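Local coordinates for protein endo-1,3-beta-glucanase, family GH16 (Zobellia galactanivorans, PDB 4BOW) that probably hydrolyses internal beta-1,3-glucosidic bonds of glucans such as laminarin, through a calcium-binding family 16 glycoside hydrolase domain, at residues A[113-118]-A[142-147]. The protein carries 1 engineered substitution. Sequence-based numbering, arbitrary orientation.
Sequences AIWTLG and SIDILE. Engineered in segment 142-147: Ser142 (natural residue Glu). With GLC (alpha-D-glucopyranose), chain C; BGC (beta-D-glucopyranose), chain B.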
loop_
_atom_site.group_PDB
_atom_site.type_symbol
_atom_site.label_atom_id
_atom_site.label_comp_id
_atom_site.label_asym_id
_atom_site.label_seq_id
_atom_site.Cartn_x
_atom_site.Cartn_y
_atom_site.Cartn_z
ATOM N N ALA A 113 0.312 -3.632 3.184
ATOM C CA ALA A 113 -0.745 -2.788 2.713
ATOM C C ALA A 113 -0.717 -2.659 1.220
ATOM O O ALA A 113 0.332 -2.701 0.555
ATOM C CB ALA A 113 -0.608 -1.368 3.385
ATOM N N ILE A 114 -1.965 -2.466 0.719
ATOM C CA ILE A 114 -2.240 -2.112 -0.656
ATOM C C ILE A 114 -3.092 -0.846 -0.522
ATOM O O ILE A 114 -4.189 -0.912 0.042
ATOM C CB ILE A 114 -3.101 -3.188 -1.401
ATOM C CG1 ILE A 114 -2.363 -4.560 -1.332
ATOM C CG2 ILE A 114 -3.391 -2.738 -2.847
ATOM C CD1 ILE A 114 -3.291 -5.720 -1.782
ATOM N N TRP A 115 -2.629 0.305 -0.993
ATOM C CA TRP A 115 -3.342 1.534 -0.689
ATOM C C TRP A 115 -3.029 2.589 -1.735
ATOM O O TRP A 115 -2.253 2.358 -2.662
ATOM C CB TRP A 115 -3.006 1.964 0.755
ATOM C CG TRP A 115 -1.556 2.165 1.115
ATOM C CD1 TRP A 115 -0.530 1.235 1.070
ATOM C CD2 TRP A 115 -0.996 3.364 1.646
ATOM N NE1 TRP A 115 0.648 1.804 1.587
ATOM C CE2 TRP A 115 0.391 3.086 1.912
ATOM C CE3 TRP A 115 -1.521 4.660 1.917
ATOM C CZ2 TRP A 115 1.248 4.034 2.526
ATOM C CZ3 TRP A 115 -0.647 5.595 2.515
ATOM C CH2 TRP A 115 0.708 5.305 2.810
ATOM N N THR A 116 -3.646 3.742 -1.576
ATOM C CA THR A 116 -3.403 4.837 -2.482
ATOM C C THR A 116 -3.121 6.131 -1.743
ATOM O O THR A 116 -3.502 6.315 -0.560
ATOM C CB THR A 116 -4.631 5.141 -3.384
ATOM O OG1 THR A 116 -5.647 5.911 -2.627
ATOM C CG2 THR A 116 -5.256 3.881 -3.994
ATOM N N LEU A 117 -2.444 7.064 -2.392
ATOM C CA LEU A 117 -2.278 8.438 -1.915
ATOM C C LEU A 117 -2.678 9.330 -3.068
ATOM O O LEU A 117 -2.361 9.062 -4.247
ATOM C CB LEU A 117 -0.828 8.800 -1.544
ATOM C CG LEU A 117 -0.411 8.299 -0.173
ATOM C CD1 LEU A 117 1.124 8.411 -0.060
ATOM C CD2 LEU A 117 -1.192 9.129 0.904
ATOM N N GLY A 118 -3.331 10.473 -2.746
ATOM C CA GLY A 118 -3.479 11.506 -3.827
ATOM C C GLY A 118 -2.088 11.861 -4.385
ATOM O O GLY A 118 -1.082 12.001 -3.658
ATOM N N SER A 142 -6.283 9.382 1.040
ATOM C CA SER A 142 -5.843 8.040 0.851
ATOM C C SER A 142 -6.924 7.021 0.992
ATOM O O SER A 142 -7.837 7.185 1.782
ATOM C CB SER A 142 -4.884 7.956 1.969
ATOM O OG SER A 142 -4.300 6.648 2.037
ATOM N N ILE A 143 -6.793 5.932 0.238
ATOM C CA ILE A 143 -7.726 4.810 0.275
ATOM C C ILE A 143 -6.921 3.608 0.678
ATOM O O ILE A 143 -5.933 3.263 -0.023
ATOM C CB ILE A 143 -8.347 4.547 -1.071
ATOM C CG1 ILE A 143 -9.087 5.845 -1.554
ATOM C CG2 ILE A 143 -9.288 3.318 -1.007
ATOM C CD1 ILE A 143 -9.562 5.804 -3.047
ATOM N N ASP A 144 -7.263 2.884 1.732
ATOM C CA ASP A 144 -6.623 1.577 2.014
ATOM C C ASP A 144 -7.431 0.459 1.425
ATOM O O ASP A 144 -8.530 0.151 2.044
ATOM C CB ASP A 144 -6.460 1.393 3.563
ATOM C CG ASP A 144 -5.500 2.405 4.117
ATOM O OD1 ASP A 144 -4.311 2.284 3.800
ATOM O OD2 ASP A 144 -5.741 3.139 5.060
ATOM N N ILE A 145 -6.940 -0.203 0.380
ATOM C CA ILE A 145 -7.633 -1.360 -0.233
ATOM C C ILE A 145 -7.417 -2.597 0.674
ATOM O O ILE A 145 -8.346 -3.360 0.865
ATOM C CB ILE A 145 -7.041 -1.559 -1.638
ATOM C CG1 ILE A 145 -7.279 -0.321 -2.475
ATOM C CG2 ILE A 145 -7.744 -2.763 -2.244
ATOM C CD1 ILE A 145 -6.692 -0.355 -3.868
ATOM N N LEU A 146 -6.232 -2.726 1.260
ATOM C CA LEU A 146 -5.964 -3.834 2.142
ATOM C C LEU A 146 -4.982 -3.370 3.169
ATOM O O LEU A 146 -3.897 -2.803 2.824
ATOM C CB LEU A 146 -5.368 -4.995 1.323
ATOM C CG LEU A 146 -4.908 -6.261 2.069
ATOM C CD1 LEU A 146 -3.567 -6.194 2.623
ATOM C CD2 LEU A 146 -5.940 -6.776 3.126
ATOM N N GLU A 147 -5.201 -3.633 4.442
ATOM C CA GLU A 147 -4.155 -3.697 5.477
ATOM C C GLU A 147 -4.430 -4.903 6.316
ATOM O O GLU A 147 -5.553 -5.351 6.449
ATOM C CB GLU A 147 -4.054 -2.491 6.389
ATOM C CG GLU A 147 -3.906 -1.173 5.603
ATOM C CD GLU A 147 -3.939 -0.060 6.622
ATOM O OE1 GLU A 147 -3.007 0.267 7.394
ATOM O OE2 GLU A 147 -5.040 0.683 6.822
HETATM C C1 GLC C . -2.998 3.974 6.211
HETATM C C2 GLC C . -2.192 4.933 7.061
HETATM C C3 GLC C . -0.755 5.172 6.571
HETATM C C4 GLC C . -0.164 3.775 6.454
HETATM C C5 GLC C . -0.911 3.117 5.350
HETATM C C6 GLC C . -0.398 1.703 4.948
HETATM O O1 GLC C . -3.256 4.601 4.966
HETATM O O2 GLC C . -2.930 6.143 7.102
HETATM O O3 GLC C . 0.025 5.979 7.513
HETATM O O4 GLC C . 1.179 3.949 6.028
HETATM O O5 GLC C . -2.256 2.870 5.799
HETATM O O6 GLC C . -0.458 0.800 6.120
HETATM C C2 BGC B . 0.737 8.079 8.311
HETATM C C3 BGC B . 0.900 9.508 7.912
HETATM C C4 BGC B . 1.615 9.646 6.548
HETATM C C5 BGC B . 0.760 8.897 5.487
HETATM C C6 BGC B . 1.415 8.856 4.111
HETATM C C1 BGC B . 0.038 7.386 7.165
HETATM O O2 BGC B . -0.031 7.951 9.468
HETATM O O3 BGC B . 1.841 10.094 8.876
HETATM O O4 BGC B . 1.630 11.014 6.086
HETATM O O5 BGC B . 0.754 7.517 5.939
HETATM O O6 BGC B . 2.741 8.226 4.176
#
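Trp115 and Asp144, a non-hydrogen-bonded antiparallel pair, send their side chains the same way and grip one glucose together. The sugar's C6 lies over one face of the indole, 3.4 Å from Trp115 CE2, in a CH-pi-like approach offset toward the rim. The carboxylate of Asp144 is turned 37° from the ring, and both its oxygens lie near the single proton of the anomeric hydroxyl; Asp144 OD1 is 2.8 Å from the sugar O1. Glu147, on the same face, accepts a hydrogen bond from the sugar O6 at OE1 (2.9 Å), an oxygen that Trp111 also holds.

A classic beta bulge puts Glu147 on the face already shared by Ser142 and Asp144. Two successive residues, Ile145 and Leu146, stand opposite the single residue Ile114, whose O receives a well-directed bond from Leu146 N (3.0 Å, 159°) and a weak one from Ile145 N. Ser142, Asp144 and Glu147 thus line the cleft of the concanavalin-like beta-sandwich, consistent with the family 16 motif ExDxxE, whose first and last glutamates are, in relatives, the nucleophile and the acid/base; the first is replaced here by the engineered Ser142. In the conformer modelled, its OG reaches the indole edge.

On the reverse face, Ile114 CD1 rests on Leu146 CB (3.8 Å), while its CG2 touches Ile145; Tyr189 and Leu191 of strand 187-193 pack against this layer. Thr116 OG1 accepts from Ile143 N (3.1 Å) and also bonds His222. Farther out, Asn227 of strand 222-230 binds Trp115 NE1, which would limit rotation of the indole.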